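Local coordinates for uncharacterized protein (Thermus thermophilus HB8, PDB 6SCE) that probably cleaves DNA as a CRISPR-associated nuclease of Type III defence, switched on when cyclic oligoadenylate binds to its CARF module, at residues L285-L295 with D359-E367; W420-L428 with K516-G524. One frame throughout, in Å; residues are numbered along the deposited sequence.

From the N terminus the chain passes through two mixed sheets before it reaches contact 1, where the loop leading into strand 293-297 lies on helix 354-370. The 63 residues between these segments form a closed loop holding strands 316-321 and 342-347 of the same mixed sheet. The chain then finishes that sheet with strands 375-378 to 415-417 and enters contact 2, where residues 420-428 meet 516-524 at the start of strand 519-528, with 87 residues between the segments. The two loops follow in series, neither nested nor crossed; the centres of the two contacts are about 31 Å apart. Contact 1 works within one sheet and its helices, whereas contact 2 joins the chain just after that sheet to the last one.

Contact 1 of 2, residues L285-L295 with D359-E367; sequences LPLPQEGPLLL and DLLAPVVEE
Val364 is the middle of the tight side: its CG1 meets Leu293 CD2 at 3.9 Å and faces the ring of Pro288, while CG2 rests on Leu285 CB. With CG1 anti to the backbone N (chi1 169°), the two methyls split between these neighbours. Leu285 puts CD1 against Leu361 CD2 at 3.6 Å, and Leu295 lays CD1 on Val365 CG2 at 3.7 Å, the two side chains meeting nearly at right angles. Tyr318 of strand 316-321 and Leu390 of helix 384-393 continue this apolar layer. The setting is a Rossmann-like alpha/beta layer, the kind of sheet found in CARF domains: helix 359-367 runs nearly antiparallel to strand 293-295, at 161°, their axes 10.8 Å apart. No direct hydrogen bond spans the contact. On the solvent side the packing is against the stem of partly exposed Glu367, and water takes over the polar links. Exposed Leu287 reaches across that stem, Leu287 CD1 lying 3.9 Å from Glu367 CG, and sets CD2 near Pro363 O. One water accepts from Leu285 N and donates to Leu360 O; another donates to Pro288 O and, at 2.8 Å, to Glu367 OE2, whose partner oxygen OE1 forms a salt bridge with Arg370.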
# COMPACT_ATOMS: atom_id res chain seq x y z
N LEU A 285 -21.16 -13.98 12.22
CA LEU A 285 -20.18 -13.68 13.26
C LEU A 285 -20.77 -13.91 14.65
O LEU A 285 -21.91 -13.52 14.92
CB LEU A 285 -19.69 -12.23 13.13
CG LEU A 285 -18.95 -11.92 11.82
CD1 LEU A 285 -18.82 -10.41 11.59
CD2 LEU A 285 -17.59 -12.60 11.75
N PRO A 286 -19.97 -14.48 15.57
CA PRO A 286 -20.41 -14.63 16.97
C PRO A 286 -20.65 -13.27 17.58
O PRO A 286 -19.89 -12.33 17.30
CB PRO A 286 -19.21 -15.29 17.68
CG PRO A 286 -18.37 -15.86 16.60
CD PRO A 286 -18.65 -15.10 15.33
N LEU A 287 -21.69 -13.16 18.41
CA LEU A 287 -21.99 -11.92 19.12
C LEU A 287 -20.87 -11.63 20.11
O LEU A 287 -20.20 -12.56 20.57
CB LEU A 287 -23.36 -11.98 19.83
CG LEU A 287 -24.59 -12.06 18.91
CD1 LEU A 287 -25.88 -11.95 19.71
CD2 LEU A 287 -24.56 -10.96 17.83
N PRO A 288 -20.60 -10.34 20.36
CA PRO A 288 -19.52 -9.99 21.24
C PRO A 288 -19.88 -10.23 22.70
O PRO A 288 -21.03 -10.05 23.08
CB PRO A 288 -19.36 -8.49 21.00
CG PRO A 288 -20.69 -8.04 20.55
CD PRO A 288 -21.23 -9.17 19.75
N GLN A 289 -18.90 -10.64 23.48
CA GLN A 289 -19.07 -10.87 24.91
C GLN A 289 -18.34 -9.86 25.78
O GLN A 289 -18.67 -9.70 26.95
CB GLN A 289 -18.59 -12.28 25.26
CG GLN A 289 -19.42 -13.35 24.59
CD GLN A 289 -19.28 -14.68 25.26
OE1 GLN A 289 -20.19 -15.13 25.97
NE2 GLN A 289 -18.13 -15.32 25.07
N GLU A 290 -17.39 -9.13 25.20
CA GLU A 290 -16.44 -8.35 25.96
C GLU A 290 -16.01 -7.14 25.12
O GLU A 290 -15.75 -7.29 23.94
CB GLU A 290 -15.23 -9.24 26.23
CG GLU A 290 -14.53 -9.00 27.54
CD GLU A 290 -13.45 -10.04 27.81
OE1 GLU A 290 -13.20 -10.90 26.94
OE2 GLU A 290 -12.87 -9.98 28.90
N GLY A 291 -15.97 -5.96 25.73
CA GLY A 291 -15.49 -4.76 25.07
C GLY A 291 -14.13 -4.33 25.58
O GLY A 291 -13.67 -4.87 26.59
N PRO A 292 -13.48 -3.38 24.91
CA PRO A 292 -13.94 -2.78 23.65
C PRO A 292 -13.84 -3.72 22.44
O PRO A 292 -13.10 -4.71 22.46
CB PRO A 292 -12.97 -1.60 23.44
CG PRO A 292 -12.27 -1.41 24.73
CD PRO A 292 -12.25 -2.74 25.40
N LEU A 293 -14.59 -3.38 21.40
CA LEU A 293 -14.57 -4.06 20.12
C LEU A 293 -13.89 -3.19 19.08
O LEU A 293 -14.04 -1.97 19.09
CB LEU A 293 -15.98 -4.25 19.60
CG LEU A 293 -16.78 -5.47 19.95
CD1 LEU A 293 -16.85 -5.65 21.43
CD2 LEU A 293 -18.16 -5.32 19.35
N LEU A 294 -13.20 -3.85 18.16
CA LEU A 294 -12.69 -3.20 16.95
C LEU A 294 -13.23 -3.95 15.75
O LEU A 294 -13.07 -5.17 15.66
CB LEU A 294 -11.17 -3.20 16.91
CG LEU A 294 -10.49 -2.67 15.64
CD1 LEU A 294 -10.94 -1.24 15.35
CD2 LEU A 294 -8.98 -2.75 15.78
N LEU A 295 -13.86 -3.22 14.85
CA LEU A 295 -14.32 -3.74 13.58
C LEU A 295 -13.46 -3.13 12.48
O LEU A 295 -13.26 -1.93 12.45
CB LEU A 295 -15.77 -3.37 13.33
CG LEU A 295 -16.74 -3.46 14.49
CD1 LEU A 295 -18.12 -3.05 14.00
CD2 LEU A 295 -16.73 -4.83 15.09
N ASP A 359 -24.44 -6.54 6.62
CA ASP A 359 -25.30 -7.56 7.22
C ASP A 359 -24.55 -8.44 8.20
O ASP A 359 -25.11 -8.87 9.21
CB ASP A 359 -25.97 -8.38 6.14
CG ASP A 359 -27.02 -7.59 5.40
OD1 ASP A 359 -27.35 -6.45 5.80
OD2 ASP A 359 -27.51 -8.11 4.39
N LEU A 360 -23.27 -8.66 7.95
CA LEU A 360 -22.44 -9.38 8.89
C LEU A 360 -22.22 -8.58 10.15
O LEU A 360 -22.19 -9.16 11.25
CB LEU A 360 -21.07 -9.71 8.29
CG LEU A 360 -21.00 -10.90 7.34
CD1 LEU A 360 -19.73 -10.86 6.50
CD2 LEU A 360 -21.03 -12.18 8.18
N LEU A 361 -22.02 -7.26 10.03
CA LEU A 361 -21.64 -6.48 11.19
C LEU A 361 -22.77 -5.81 11.97
O LEU A 361 -22.60 -5.55 13.16
CB LEU A 361 -20.52 -5.48 10.86
CG LEU A 361 -19.18 -6.14 10.55
CD1 LEU A 361 -18.16 -5.11 10.08
CD2 LEU A 361 -18.63 -6.84 11.77
N ALA A 362 -23.90 -5.54 11.33
CA ALA A 362 -25.01 -4.87 12.00
C ALA A 362 -25.38 -5.53 13.34
O ALA A 362 -25.47 -4.83 14.38
CB ALA A 362 -26.21 -4.74 11.08
N PRO A 363 -25.55 -6.85 13.35
CA PRO A 363 -25.93 -7.50 14.61
C PRO A 363 -24.87 -7.42 15.71
O PRO A 363 -25.19 -7.39 16.90
CB PRO A 363 -26.15 -8.97 14.20
CG PRO A 363 -26.32 -8.95 12.73
CD PRO A 363 -25.47 -7.81 12.25
N VAL A 364 -23.60 -7.37 15.30
CA VAL A 364 -22.49 -7.29 16.24
C VAL A 364 -22.53 -5.90 16.88
O VAL A 364 -22.44 -5.75 18.09
CB VAL A 364 -21.14 -7.56 15.52
CG1 VAL A 364 -19.95 -7.22 16.39
CG2 VAL A 364 -21.09 -8.98 15.00
N VAL A 365 -22.68 -4.87 16.04
CA VAL A 365 -22.80 -3.52 16.53
C VAL A 365 -23.98 -3.38 17.50
O VAL A 365 -23.84 -2.83 18.59
CB VAL A 365 -22.98 -2.54 15.35
CG1 VAL A 365 -23.33 -1.13 15.82
CG2 VAL A 365 -21.72 -2.52 14.51
N GLU A 366 -25.13 -3.89 17.10
CA GLU A 366 -26.35 -3.72 17.89
C GLU A 366 -26.22 -4.41 19.24
O GLU A 366 -26.55 -3.82 20.26
CB GLU A 366 -27.59 -4.16 17.10
CG GLU A 366 -28.03 -3.06 16.13
CD GLU A 366 -28.97 -3.52 15.03
OE1 GLU A 366 -29.57 -4.61 15.15
OE2 GLU A 366 -29.10 -2.78 14.03
N GLU A 367 -25.69 -5.63 19.25
CA GLU A 367 -25.43 -6.35 20.49
C GLU A 367 -24.41 -5.61 21.35
O GLU A 367 -24.60 -5.44 22.55
CB GLU A 367 -25.02 -7.79 20.21
CG GLU A 367 -24.68 -8.62 21.43
CD GLU A 367 -25.87 -8.94 22.33
OE1 GLU A 367 -27.01 -8.65 21.96
OE2 GLU A 367 -25.64 -9.49 23.42
O HOH W 1 -22.86 -11.74 11.53
O HOH W 2 -23.40 -11.16 23.71

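Contact 2 of 2, residues W420-L428 with K516-G524; sequences WEEGRPEDL and KGGQARMGG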
# COMPACT_ATOMS: atom_id res chain seq x y z
N TRP A 420 1.25 6.47 19.91
CA TRP A 420 2.23 5.84 19.04
C TRP A 420 3.43 5.34 19.84
O TRP A 420 4.10 4.41 19.40
CB TRP A 420 2.75 6.82 18.02
CG TRP A 420 1.77 7.23 16.96
CD1 TRP A 420 1.32 8.48 16.72
CD2 TRP A 420 1.20 6.39 15.96
NE1 TRP A 420 0.46 8.47 15.63
CE2 TRP A 420 0.40 7.20 15.14
CE3 TRP A 420 1.30 5.03 15.68
CZ2 TRP A 420 -0.32 6.69 14.06
CZ3 TRP A 420 0.58 4.52 14.58
CH2 TRP A 420 -0.20 5.35 13.80
N GLU A 421 3.68 5.94 21.00
CA GLU A 421 4.80 5.53 21.86
C GLU A 421 4.67 4.08 22.32
O GLU A 421 5.65 3.48 22.74
CB GLU A 421 4.99 6.49 23.05
CG GLU A 421 3.92 6.42 24.13
CD GLU A 421 2.62 7.12 23.75
OE1 GLU A 421 2.54 7.73 22.65
OE2 GLU A 421 1.66 7.06 24.54
N GLU A 422 3.48 3.52 22.24
CA GLU A 422 3.24 2.10 22.55
C GLU A 422 3.46 1.18 21.37
O GLU A 422 3.34 -0.03 21.50
CB GLU A 422 1.82 1.88 23.02
CG GLU A 422 1.40 2.71 24.22
CD GLU A 422 -0.07 2.49 24.55
OE1 GLU A 422 -0.71 1.61 23.92
OE2 GLU A 422 -0.59 3.22 25.41
N GLY A 423 3.75 1.74 20.21
CA GLY A 423 3.96 0.98 18.99
C GLY A 423 5.34 0.33 18.98
O GLY A 423 6.27 0.79 19.68
N ARG A 424 5.44 -0.75 18.22
CA ARG A 424 6.73 -1.45 18.05
C ARG A 424 6.84 -1.89 16.61
O ARG A 424 5.89 -2.48 16.06
CB ARG A 424 6.82 -2.66 18.97
CG ARG A 424 6.52 -2.39 20.43
CD ARG A 424 6.44 -3.67 21.24
NE ARG A 424 5.58 -3.51 22.41
CZ ARG A 424 5.16 -4.50 23.20
NH1 ARG A 424 5.52 -5.76 22.98
NH2 ARG A 424 4.37 -4.22 24.23
N PRO A 425 8.01 -1.64 15.99
CA PRO A 425 8.12 -2.00 14.60
C PRO A 425 7.94 -3.51 14.35
O PRO A 425 7.43 -3.88 13.31
CB PRO A 425 9.53 -1.53 14.19
CG PRO A 425 10.22 -1.15 15.43
CD PRO A 425 9.23 -1.00 16.52
N GLU A 426 8.34 -4.35 15.29
CA GLU A 426 8.20 -5.77 15.13
C GLU A 426 6.72 -6.21 15.16
O GLU A 426 6.36 -7.19 14.52
CB GLU A 426 9.06 -6.56 16.14
CG GLU A 426 8.77 -6.29 17.60
CD GLU A 426 9.47 -5.06 18.17
OE1 GLU A 426 10.00 -4.21 17.41
OE2 GLU A 426 9.47 -4.94 19.40
N ASP A 427 5.87 -5.47 15.88
CA ASP A 427 4.43 -5.77 15.94
C ASP A 427 3.78 -5.38 14.63
O ASP A 427 3.02 -6.15 14.07
CB ASP A 427 3.74 -5.09 17.13
CG ASP A 427 4.14 -5.72 18.46
OD1 ASP A 427 4.81 -6.75 18.45
OD2 ASP A 427 3.80 -5.18 19.52
N LEU A 428 4.07 -4.18 14.14
CA LEU A 428 3.56 -3.80 12.85
C LEU A 428 3.96 -4.82 11.78
O LEU A 428 3.11 -5.26 10.97
CB LEU A 428 4.06 -2.41 12.45
CG LEU A 428 3.66 -1.93 11.06
CD1 LEU A 428 2.14 -1.90 10.92
CD2 LEU A 428 4.26 -0.56 10.86
N LYS A 516 10.72 11.41 21.57
CA LYS A 516 9.48 11.69 20.84
C LYS A 516 8.53 10.48 20.70
O LYS A 516 7.57 10.54 19.94
CB LYS A 516 9.84 12.24 19.45
CG LYS A 516 10.57 13.57 19.49
CD LYS A 516 11.35 13.86 18.22
CE LYS A 516 10.46 13.86 16.99
NZ LYS A 516 11.19 14.32 15.79
N GLY A 517 8.79 9.40 21.44
CA GLY A 517 7.92 8.23 21.42
C GLY A 517 8.14 7.24 20.27
O GLY A 517 7.33 6.33 20.07
N GLY A 518 9.22 7.43 19.50
CA GLY A 518 9.55 6.52 18.39
C GLY A 518 10.39 5.35 18.89
O GLY A 518 11.02 5.42 19.95
N GLN A 519 10.40 4.27 18.12
CA GLN A 519 11.15 3.07 18.48
C GLN A 519 12.15 2.74 17.36
O GLN A 519 11.76 2.64 16.19
CB GLN A 519 10.19 1.91 18.69
CG GLN A 519 9.45 1.96 20.02
CD GLN A 519 10.16 1.15 21.10
OE1 GLN A 519 11.38 1.26 21.29
NE2 GLN A 519 9.39 0.30 21.81
N ALA A 520 13.42 2.56 17.73
CA ALA A 520 14.48 2.16 16.78
C ALA A 520 15.05 0.79 17.12
O ALA A 520 15.08 0.39 18.29
CB ALA A 520 15.59 3.20 16.74
N ARG A 521 15.46 0.07 16.09
CA ARG A 521 16.02 -1.26 16.21
C ARG A 521 17.20 -1.39 15.27
O ARG A 521 17.28 -0.72 14.23
CB ARG A 521 15.01 -2.34 15.81
CG ARG A 521 13.69 -2.31 16.56
CD ARG A 521 13.80 -2.95 17.93
NE ARG A 521 12.48 -3.02 18.56
CZ ARG A 521 11.96 -2.07 19.33
NH1 ARG A 521 12.64 -0.96 19.62
NH2 ARG A 521 10.75 -2.24 19.84
N MSE A 522 18.10 -2.32 15.61
CA MSE A 522 19.21 -2.66 14.73
C MSE A 522 18.68 -3.60 13.67
O MSE A 522 17.46 -3.77 13.54
CB MSE A 522 20.35 -3.18 15.60
CG MSE A 522 20.95 -2.00 16.34
SE MSE A 522 22.77 -2.52 16.96
CE MSE A 522 23.58 -2.32 15.20
N GLY A 523 19.58 -4.18 12.89
CA GLY A 523 19.26 -4.95 11.72
C GLY A 523 18.85 -6.39 11.94
O GLY A 523 18.83 -6.90 13.07
N GLY A 524 18.50 -7.03 10.85
CA GLY A 524 18.12 -8.42 10.89
C GLY A 524 17.39 -8.86 9.65
O GLY A 524 17.54 -8.28 8.57
O HOH W 3 6.86 0.91 22.29
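This is a mixed contact, a side-on salt bridge beside proline packing, where the turn and first helical residues after the sheet ending at strand 415-417 meet the start of strand 519-528 in the last sheet. Arg521 grips Glu426 side-on: NH2 donates almost straight (170°) to the syn lone pair of OE2 at 3.0 Å, and NE donates to OE1, also at 3.0 Å but more bent. The carboxylate is turned 53° from the guanidinium plane, so the OE1 bond is tilted while OE2 lies nearly in plane. Bends at chi2 in both side chains bring the charged groups together. Pro425 CD sits over one guanidinium face, toward its rim, and touches Gln519 CB at 3.8 Å; Pro425 CG packs on Arg521 CG at 3.8 Å. The remaining terminal nitrogen, NH1, donates to Gln519 OE1 at 3.1 Å and to Ala520 O, approaching each from above the carbonyl plane; together these bonds fix the rotation of the guanidinium. Gln519 NE2 in turn donates to a water that bridges to Glu421 O and Gly423 O. At the N-terminal end of both segments, Glu421 CA sends a CH...O contact to Gly517 O at 3.2 Å. Gly517 is the C' residue of the Schellman motif ending helix 499-513, and Arg424 is the N-cap of helix 425-432: the contact joins a helix N-terminus to a helix-to-strand turn and the strand's first residues.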